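Local coordinates for possible periplasmic protein (Campylobacter jejuni, PDB 3RGC) that is a SurA-like periplasmic chaperone, structurally related to the virulence factor PEB4, and possibly has peptidyl-prolyl cis-trans isomerase activity, at residues 36-48 / 98-110. Sequence-based numbering, arbitrary orientation.
Sequences INEKMEISQMKQL and EKRKLYEKIASMA
Lys-99 NZ donates a 2.9 Å hydrogen bond to Glu-41 OE1, the two groups forming a salt bridge in which the carboxylate oxygen uses its syn lone pair. The lysine chain runs extended as far as CE and turns only at its last torsion (chi4 -119°), meeting the glutamate chain at about a right angle. Glu-38 OE2, 4.3 Å from Lys-99 NZ, lies beyond a salt bridge, though its opposite charge probably still favours the ammonium group. Nearer the backbone, Glu-41 CB packs 3.7 Å from Leu-102 CD2. Leu-102 sits as a knob in a hole made by Glu-41, Gln-44, Met-45 and Leu-48, where segments 36-48 and 98-107, on helices 30-48 and 86-107, cross at 68° in the SurA-type N-terminal region. Chi1 of 167° swings Leu-102 CG away from its own backbone N, and chi2 then splits the two methyls: CD2 faces Glu-41 and Met-45, while CD1 lies 3.9 Å from both Gln-44 CB and Leu-48 CD1. Helix 218-244 adjoins this seam through Phe-238 against Ile-106, and Tyr-237 OH hydrogen-bonds Gln-44 OE1. Near the start of segment 98-110 Met-45 bends at chi3, placing CE 3.6 Å from Glu-98 CB; near its end, Leu-48 CD2 meets Met-109 CE at 3.7 Å.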
ATOM      1  N   ILE B  36      19.814  23.282 -27.698  1.00 31.83           N
ATOM      2  CA  ILE B  36      20.393  24.401 -26.960  1.00 36.91           C
ATOM      3  C   ILE B  36      20.542  24.002 -25.500  1.00 38.86           C
ATOM      4  O   ILE B  36      21.608  24.149 -24.917  1.00 41.36           O
ATOM      5  CB  ILE B  36      19.568  25.693 -27.072  1.00 36.07           C
ATOM      6  CG1 ILE B  36      19.516  26.178 -28.521  1.00 32.05           C
ATOM      7  CG2 ILE B  36      20.145  26.772 -26.185  1.00 21.25           C
ATOM      8  CD1 ILE B  36      18.998  27.570 -28.653  1.00 37.83           C
ATOM      9  N   ASN B  37      19.481  23.460 -24.920  1.00 37.83           N
ATOM     10  CA  ASN B  37      19.553  22.996 -23.537  1.00 43.48           C
ATOM     11  C   ASN B  37      20.559  21.856 -23.327  1.00 38.33           C
ATOM     12  O   ASN B  37      21.240  21.815 -22.308  1.00 45.91           O
ATOM     13  CB  ASN B  37      18.164  22.602 -23.022  1.00 53.33           C
ATOM     14  CG  ASN B  37      18.189  22.119 -21.585  1.00 52.43           C
ATOM     15  OD1 ASN B  37      18.182  22.918 -20.644  1.00 48.17           O
ATOM     16  ND2 ASN B  37      18.209  20.802 -21.407  1.00 50.94           N
ATOM     17  N   GLU B  38      20.664  20.930 -24.278  1.00 39.85           N
ATOM     18  CA  GLU B  38      21.652  19.858 -24.134  1.00 37.75           C
ATOM     19  C   GLU B  38      23.056  20.417 -24.076  1.00 34.49           C
ATOM     20  O   GLU B  38      23.896  19.916 -23.346  1.00 42.77           O
ATOM     21  CB  GLU B  38      21.577  18.863 -25.275  1.00 50.56           C
ATOM     22  CG  GLU B  38      20.516  17.806 -25.111  1.00 69.46           C
ATOM     23  CD  GLU B  38      20.606  16.758 -26.198  1.00 82.70           C
ATOM     24  OE1 GLU B  38      21.608  16.780 -26.952  1.00 85.72           O
ATOM     25  OE2 GLU B  38      19.679  15.921 -26.300  1.00 82.10           O
ATOM     26  N   LYS B  39      23.326  21.458 -24.851  1.00 34.88           N
ATOM     27  CA  LYS B  39      24.675  22.025 -24.823  1.00 36.51           C
ATOM     28  C   LYS B  39      24.948  22.719 -23.495  1.00 33.75           C
ATOM     29  O   LYS B  39      26.058  22.663 -22.985  1.00 37.27           O
ATOM     30  CB  LYS B  39      24.910  22.976 -25.990  1.00 35.57           C
ATOM     31  CG  LYS B  39      24.787  22.319 -27.348  1.00 46.21           C
ATOM     32  CD  LYS B  39      25.647  21.075 -27.423  1.00 45.20           C
ATOM     33  CE  LYS B  39      25.563  20.431 -28.788  1.00 55.80           C
ATOM     34  NZ  LYS B  39      26.394  19.194 -28.850  1.00 66.55           N
ATOM     35  N   MET B  40      23.930  23.371 -22.940  1.00 41.10           N
ATOM     36  CA  MET B  40      24.062  23.998 -21.631  1.00 43.26           C
ATOM     37  C   MET B  40      24.419  22.943 -20.589  1.00 39.30           C
ATOM     38  O   MET B  40      25.279  23.169 -19.749  1.00 40.89           O
ATOM     39  CB  MET B  40      22.777  24.737 -21.227  1.00 49.52           C
ATOM     40  CG  MET B  40      22.531  26.065 -21.944  1.00 50.04           C
ATOM     41  SD  MET B  40      20.941  26.835 -21.491  1.00 51.13           S
ATOM     42  CE  MET B  40      21.193  26.957 -19.779  1.00 21.40           C
ATOM     43  N   GLU B  41      23.768  21.782 -20.653  1.00 32.09           N
ATOM     44  CA  GLU B  41      24.007  20.728 -19.660  1.00 37.83           C
ATOM     45  C   GLU B  41      25.411  20.170 -19.775  1.00 33.31           C
ATOM     46  O   GLU B  41      26.110  20.008 -18.783  1.00 32.13           O
ATOM     47  CB  GLU B  41      23.024  19.568 -19.846  1.00 42.50           C
ATOM     48  CG  GLU B  41      21.583  19.901 -19.491  1.00 61.65           C
ATOM     49  CD  GLU B  41      20.612  18.821 -19.944  1.00 68.24           C
ATOM     50  OE1 GLU B  41      21.007  17.970 -20.768  1.00 81.47           O
ATOM     51  OE2 GLU B  41      19.454  18.826 -19.485  1.00 58.03           O
ATOM     52  N   ILE B  42      25.808  19.853 -21.000  1.00 34.62           N
ATOM     53  CA  ILE B  42      27.136  19.314 -21.259  1.00 38.97           C
ATOM     54  C   ILE B  42      28.195  20.242 -20.698  1.00 37.44           C
ATOM     55  O   ILE B  42      29.160  19.795 -20.085  1.00 42.72           O
ATOM     56  CB  ILE B  42      27.365  19.122 -22.756  1.00 50.34           C
ATOM     57  CG1 ILE B  42      26.537  17.942 -23.267  1.00 48.13           C
ATOM     58  CG2 ILE B  42      28.838  18.897 -23.048  1.00 54.05           C
ATOM     59  CD1 ILE B  42      26.395  17.911 -24.783  1.00 45.21           C
ATOM     60  N   SER B  43      28.001  21.543 -20.891  1.00 33.59           N
ATOM     61  CA  SER B  43      28.970  22.536 -20.418  1.00 33.45           C
ATOM     62  C   SER B  43      29.019  22.626 -18.897  1.00 32.08           C
ATOM     63  O   SER B  43      30.079  22.813 -18.297  1.00 40.01           O
ATOM     64  CB  SER B  43      28.665  23.903 -21.034  1.00 37.16           C
ATOM     65  OG  SER B  43      28.741  24.922 -20.056  1.00 50.05           O
ATOM     66  N   GLN B  44      27.856  22.513 -18.269  1.00 37.19           N
ATOM     67  CA  GLN B  44      27.779  22.453 -16.819  1.00 28.03           C
ATOM     68  C   GLN B  44      28.405  21.149 -16.306  1.00 42.76           C
ATOM     69  O   GLN B  44      29.043  21.129 -15.255  1.00 47.11           O
ATOM     70  CB  GLN B  44      26.323  22.545 -16.370  1.00 25.71           C
ATOM     71  CG  GLN B  44      25.736  23.933 -16.550  1.00 37.07           C
ATOM     72  CD  GLN B  44      26.573  25.013 -15.873  1.00 46.80           C
ATOM     73  OE1 GLN B  44      26.913  24.914 -14.688  1.00 45.53           O
ATOM     74  NE2 GLN B  44      26.914  26.049 -16.630  1.00 48.82           N
ATOM     75  N   MET B  45      28.216  20.065 -17.053  1.00 38.11           N
ATOM     76  CA  MET B  45      28.826  18.784 -16.712  1.00 39.42           C
ATOM     77  C   MET B  45      30.355  18.907 -16.612  1.00 41.99           C
ATOM     78  O   MET B  45      30.966  18.432 -15.662  1.00 47.46           O
ATOM     79  CB  MET B  45      28.409  17.713 -17.733  1.00 32.74           C
ATOM     80  CG  MET B  45      26.965  17.174 -17.519  1.00 33.81           C
ATOM     81  SD  MET B  45      26.484  15.838 -18.638  1.00 29.57           S
ATOM     82  CE  MET B  45      27.958  14.837 -18.628  1.00 52.03           C
ATOM     83  N   LYS B  46      30.964  19.567 -17.586  1.00 42.30           N
ATOM     84  CA  LYS B  46      32.398  19.842 -17.565  1.00 46.30           C
ATOM     85  C   LYS B  46      32.812  20.634 -16.326  1.00 50.35           C
ATOM     86  O   LYS B  46      33.698  20.218 -15.574  1.00 54.26           O
ATOM     87  CB  LYS B  46      32.796  20.648 -18.806  1.00 50.76           C
ATOM     88  CG  LYS B  46      32.467  19.975 -20.129  1.00 60.35           C
ATOM     89  CD  LYS B  46      32.837  20.875 -21.297  1.00 69.22           C
ATOM     90  CE  LYS B  46      32.396  20.268 -22.612  1.00 71.73           C
ATOM     91  NZ  LYS B  46      32.928  18.899 -22.754  1.00 62.73           N
ATOM     92  N   GLN B  47      32.173  21.787 -16.136  1.00 36.56           N
ATOM     93  CA  GLN B  47      32.540  22.707 -15.067  1.00 42.67           C
ATOM     94  C   GLN B  47      32.340  22.108 -13.676  1.00 50.46           C
ATOM     95  O   GLN B  47      33.112  22.387 -12.765  1.00 51.09           O
ATOM     96  CB  GLN B  47      31.738  24.003 -15.183  1.00 48.76           C
ATOM     97  CG  GLN B  47      31.931  24.740 -16.503  1.00 57.17           C
ATOM     98  CD  GLN B  47      31.082  25.996 -16.578  1.00 64.85           C
ATOM     99  OE1 GLN B  47      30.781  26.612 -15.554  1.00 59.30           O
ATOM    100  NE2 GLN B  47      30.679  26.375 -17.792  1.00 69.16           N
ATOM    101  N   LEU B  48      31.300  21.298 -13.504  1.00 46.50           N
ATOM    102  CA  LEU B  48      31.025  20.717 -12.193  1.00 44.67           C
ATOM    103  C   LEU B  48      31.710  19.366 -12.024  1.00 40.79           C
ATOM    104  O   LEU B  48      31.607  18.743 -10.980  1.00 51.20           O
ATOM    105  CB  LEU B  48      29.519  20.594 -11.950  1.00 44.53           C
ATOM    106  CG  LEU B  48      28.729  21.906 -11.972  1.00 43.50           C
ATOM    107  CD1 LEU B  48      27.196  21.662 -11.972  1.00 30.52           C
ATOM    108  CD2 LEU B  48      29.157  22.825 -10.819  1.00 38.85           C
ATOM    109  N   GLU B  98      24.364  10.585 -16.332  1.00 28.56           N
ATOM    110  CA  GLU B  98      25.169  11.792 -16.309  1.00 34.18           C
ATOM    111  C   GLU B  98      24.249  12.970 -16.012  1.00 31.96           C
ATOM    112  O   GLU B  98      24.554  13.801 -15.155  1.00 36.11           O
ATOM    113  CB  GLU B  98      25.894  12.002 -17.642  1.00 33.52           C
ATOM    114  CG  GLU B  98      27.037  11.049 -17.905  1.00 38.31           C
ATOM    115  CD  GLU B  98      27.505  11.085 -19.363  1.00 49.84           C
ATOM    116  OE1 GLU B  98      26.648  11.247 -20.254  1.00 51.73           O
ATOM    117  OE2 GLU B  98      28.724  10.957 -19.621  1.00 49.41           O
ATOM    118  N   LYS B  99      23.114  13.020 -16.707  1.00 32.97           N
ATOM    119  CA  LYS B  99      22.122  14.067 -16.489  1.00 34.01           C
ATOM    120  C   LYS B  99      21.574  14.014 -15.063  1.00 34.60           C
ATOM    121  O   LYS B  99      21.354  15.061 -14.439  1.00 29.20           O
ATOM    122  CB  LYS B  99      20.971  13.977 -17.500  1.00 35.78           C
ATOM    123  CG  LYS B  99      21.335  14.370 -18.940  1.00 42.60           C
ATOM    124  CD  LYS B  99      20.113  14.249 -19.881  1.00 46.87           C
ATOM    125  CE  LYS B  99      20.493  14.422 -21.345  1.00 59.26           C
ATOM    126  NZ  LYS B  99      19.801  15.598 -21.974  1.00 73.03           N
ATOM    127  N   ARG B 100      21.361  12.809 -14.543  1.00 27.35           N
ATOM    128  CA  ARG B 100      20.889  12.679 -13.162  1.00 36.81           C
ATOM    129  C   ARG B 100      21.939  13.154 -12.159  1.00 38.51           C
ATOM    130  O   ARG B 100      21.597  13.857 -11.207  1.00 31.72           O
ATOM    131  CB  ARG B 100      20.434  11.254 -12.829  1.00 45.09           C
ATOM    132  CG  ARG B 100      18.957  11.014 -13.109  1.00 66.95           C
ATOM    133  CD  ARG B 100      18.441   9.715 -12.499  1.00 79.47           C
ATOM    134  NE  ARG B 100      18.884   8.537 -13.238  1.00 91.23           N
ATOM    135  CZ  ARG B 100      18.424   8.192 -14.437  1.00 94.43           C
ATOM    136  NH1 ARG B 100      17.515   8.946 -15.045  1.00 93.75           N
ATOM    137  NH2 ARG B 100      18.882   7.100 -15.034  1.00 93.01           N
ATOM    138  N   LYS B 101      23.210  12.790 -12.368  1.00 26.46           N
ATOM    139  CA  LYS B 101      24.273  13.307 -11.502  1.00 28.61           C
ATOM    140  C   LYS B 101      24.297  14.848 -11.545  1.00 35.48           C
ATOM    141  O   LYS B 101      24.448  15.505 -10.517  1.00 35.16           O
ATOM    142  CB  LYS B 101      25.641  12.735 -11.876  1.00 33.19           C
ATOM    143  CG  LYS B 101      25.970  11.378 -11.270  1.00 34.50           C
ATOM    144  CD  LYS B 101      27.417  10.995 -11.552  1.00 37.89           C
ATOM    145  CE  LYS B 101      27.900   9.899 -10.625  1.00 43.15           C
ATOM    146  NZ  LYS B 101      29.402   9.834 -10.585  1.00 46.84           N
ATOM    147  N   LEU B 102      24.106  15.411 -12.740  1.00 34.36           N
ATOM    148  CA  LEU B 102      24.158  16.862 -12.946  1.00 30.37           C
ATOM    149  C   LEU B 102      23.082  17.575 -12.141  1.00 27.98           C
ATOM    150  O   LEU B 102      23.361  18.532 -11.413  1.00 33.26           O
ATOM    151  CB  LEU B 102      24.010  17.207 -14.444  1.00 35.70           C
ATOM    152  CG  LEU B 102      23.748  18.687 -14.741  1.00 36.17           C
ATOM    153  CD1 LEU B 102      24.914  19.529 -14.248  1.00 30.96           C
ATOM    154  CD2 LEU B 102      23.460  18.979 -16.228  1.00 33.71           C
ATOM    155  N   TYR B 103      21.848  17.100 -12.262  1.00 25.16           N
ATOM    156  CA  TYR B 103      20.744  17.701 -11.514  1.00 29.50           C
ATOM    157  C   TYR B 103      20.811  17.449  -9.992  1.00 26.86           C
ATOM    158  O   TYR B 103      20.322  18.258  -9.210  1.00 28.67           O
ATOM    159  CB  TYR B 103      19.401  17.271 -12.106  1.00 30.37           C
ATOM    160  CG  TYR B 103      19.215  17.803 -13.502  1.00 36.38           C
ATOM    161  CD1 TYR B 103      19.110  19.154 -13.726  1.00 49.00           C
ATOM    162  CD2 TYR B 103      19.182  16.959 -14.594  1.00 46.97           C
ATOM    163  CE1 TYR B 103      18.963  19.654 -14.999  1.00 57.52           C
ATOM    164  CE2 TYR B 103      19.042  17.449 -15.873  1.00 48.91           C
ATOM    165  CZ  TYR B 103      18.932  18.800 -16.071  1.00 53.19           C
ATOM    166  OH  TYR B 103      18.780  19.311 -17.340  1.00 56.78           O
ATOM    167  N   GLU B 104      21.407  16.338  -9.572  1.00 31.89           N
ATOM    168  CA  GLU B 104      21.650  16.124  -8.141  1.00 36.53           C
ATOM    169  C   GLU B 104      22.628  17.168  -7.633  1.00 33.61           C
ATOM    170  O   GLU B 104      22.396  17.797  -6.619  1.00 39.67           O
ATOM    171  CB  GLU B 104      22.300  14.771  -7.877  1.00 39.65           C
ATOM    172  CG  GLU B 104      21.517  13.539  -8.239  1.00 67.36           C
ATOM    173  CD  GLU B 104      22.397  12.288  -8.180  1.00 97.31           C
ATOM    174  OE1 GLU B 104      23.451  12.323  -7.495  1.00 99.25           O
ATOM    175  OE2 GLU B 104      22.048  11.277  -8.831  1.00110.43           O
ATOM    176  N   LYS B 105      23.752  17.310  -8.333  1.00 30.31           N
ATOM    177  CA  LYS B 105      24.773  18.291  -7.984  1.00 24.09           C
ATOM    178  C   LYS B 105      24.157  19.685  -7.888  1.00 32.80           C
ATOM    179  O   LYS B 105      24.298  20.385  -6.883  1.00 41.13           O
ATOM    180  CB  LYS B 105      25.885  18.271  -9.046  1.00 32.86           C
ATOM    181  CG  LYS B 105      27.053  19.201  -8.780  1.00 43.20           C
ATOM    182  CD  LYS B 105      27.781  18.811  -7.497  1.00 56.55           C
ATOM    183  CE  LYS B 105      29.086  19.577  -7.334  1.00 68.89           C
ATOM    184  NZ  LYS B 105      29.732  19.331  -6.003  1.00 74.83           N
ATOM    185  N   ILE B 106      23.455  20.087  -8.938  1.00 32.94           N
ATOM    186  CA  ILE B 106      22.821  21.387  -8.940  1.00 27.30           C
ATOM    187  C   ILE B 106      21.908  21.544  -7.738  1.00 26.70           C
ATOM    188  O   ILE B 106      21.985  22.541  -7.032  1.00 31.52           O
ATOM    189  CB  ILE B 106      22.040  21.640 -10.248  1.00 38.22           C
ATOM    190  CG1 ILE B 106      23.010  21.889 -11.404  1.00 33.77           C
ATOM    191  CG2 ILE B 106      21.096  22.829 -10.107  1.00 21.87           C
ATOM    192  CD1 ILE B 106      22.309  22.220 -12.691  1.00 44.34           C
ATOM    193  N   ALA B 107      21.034  20.573  -7.494  1.00 25.35           N
ATOM    194  CA  ALA B 107      20.137  20.698  -6.344  1.00 27.89           C
ATOM    195  C   ALA B 107      20.874  20.731  -4.992  1.00 39.91           C
ATOM    196  O   ALA B 107      20.346  21.250  -4.014  1.00 43.00           O
ATOM    197  CB  ALA B 107      19.115  19.603  -6.350  1.00 28.05           C
ATOM    198  N   SER B 108      22.083  20.174  -4.928  1.00 35.72           N
ATOM    199  CA  SER B 108      22.821  20.158  -3.666  1.00 37.21           C
ATOM    200  C   SER B 108      23.285  21.568  -3.317  1.00 43.42           C
ATOM    201  O   SER B 108      23.795  21.815  -2.230  1.00 40.06           O
ATOM    202  CB  SER B 108      24.013  19.196  -3.723  1.00 37.05           C
ATOM    203  OG  SER B 108      25.150  19.780  -4.348  1.00 41.46           O
ATOM    204  N   MET B 109      23.089  22.493  -4.248  1.00 43.71           N
ATOM    205  CA  MET B 109      23.567  23.853  -4.076  1.00 43.55           C
ATOM    206  C   MET B 109      22.546  24.703  -3.348  1.00 38.43           C
ATOM    207  O   MET B 109      22.874  25.769  -2.862  1.00 48.37           O
ATOM    208  CB  MET B 109      23.887  24.485  -5.435  1.00 50.50           C
ATOM    209  CG  MET B 109      25.251  24.123  -5.999  1.00 58.03           C
ATOM    210  SD  MET B 109      25.584  24.837  -7.631  1.00 41.95           S
ATOM    211  CE  MET B 109      26.697  23.628  -8.240  1.00 30.36           C
ATOM    212  N   ALA B 110      21.309  24.217  -3.280  1.00 39.59           N
ATOM    213  CA  ALA B 110      20.169  25.000  -2.807  1.00 39.04           C
ATOM    214  C   ALA B 110      20.007  24.978  -1.297  1.00 40.51           C
ATOM    215  O   ALA B 110      20.507  24.091  -0.633  1.00 46.91           O
ATOM    216  CB  ALA B 110      18.882  24.496  -3.465  1.00 35.06           C
TER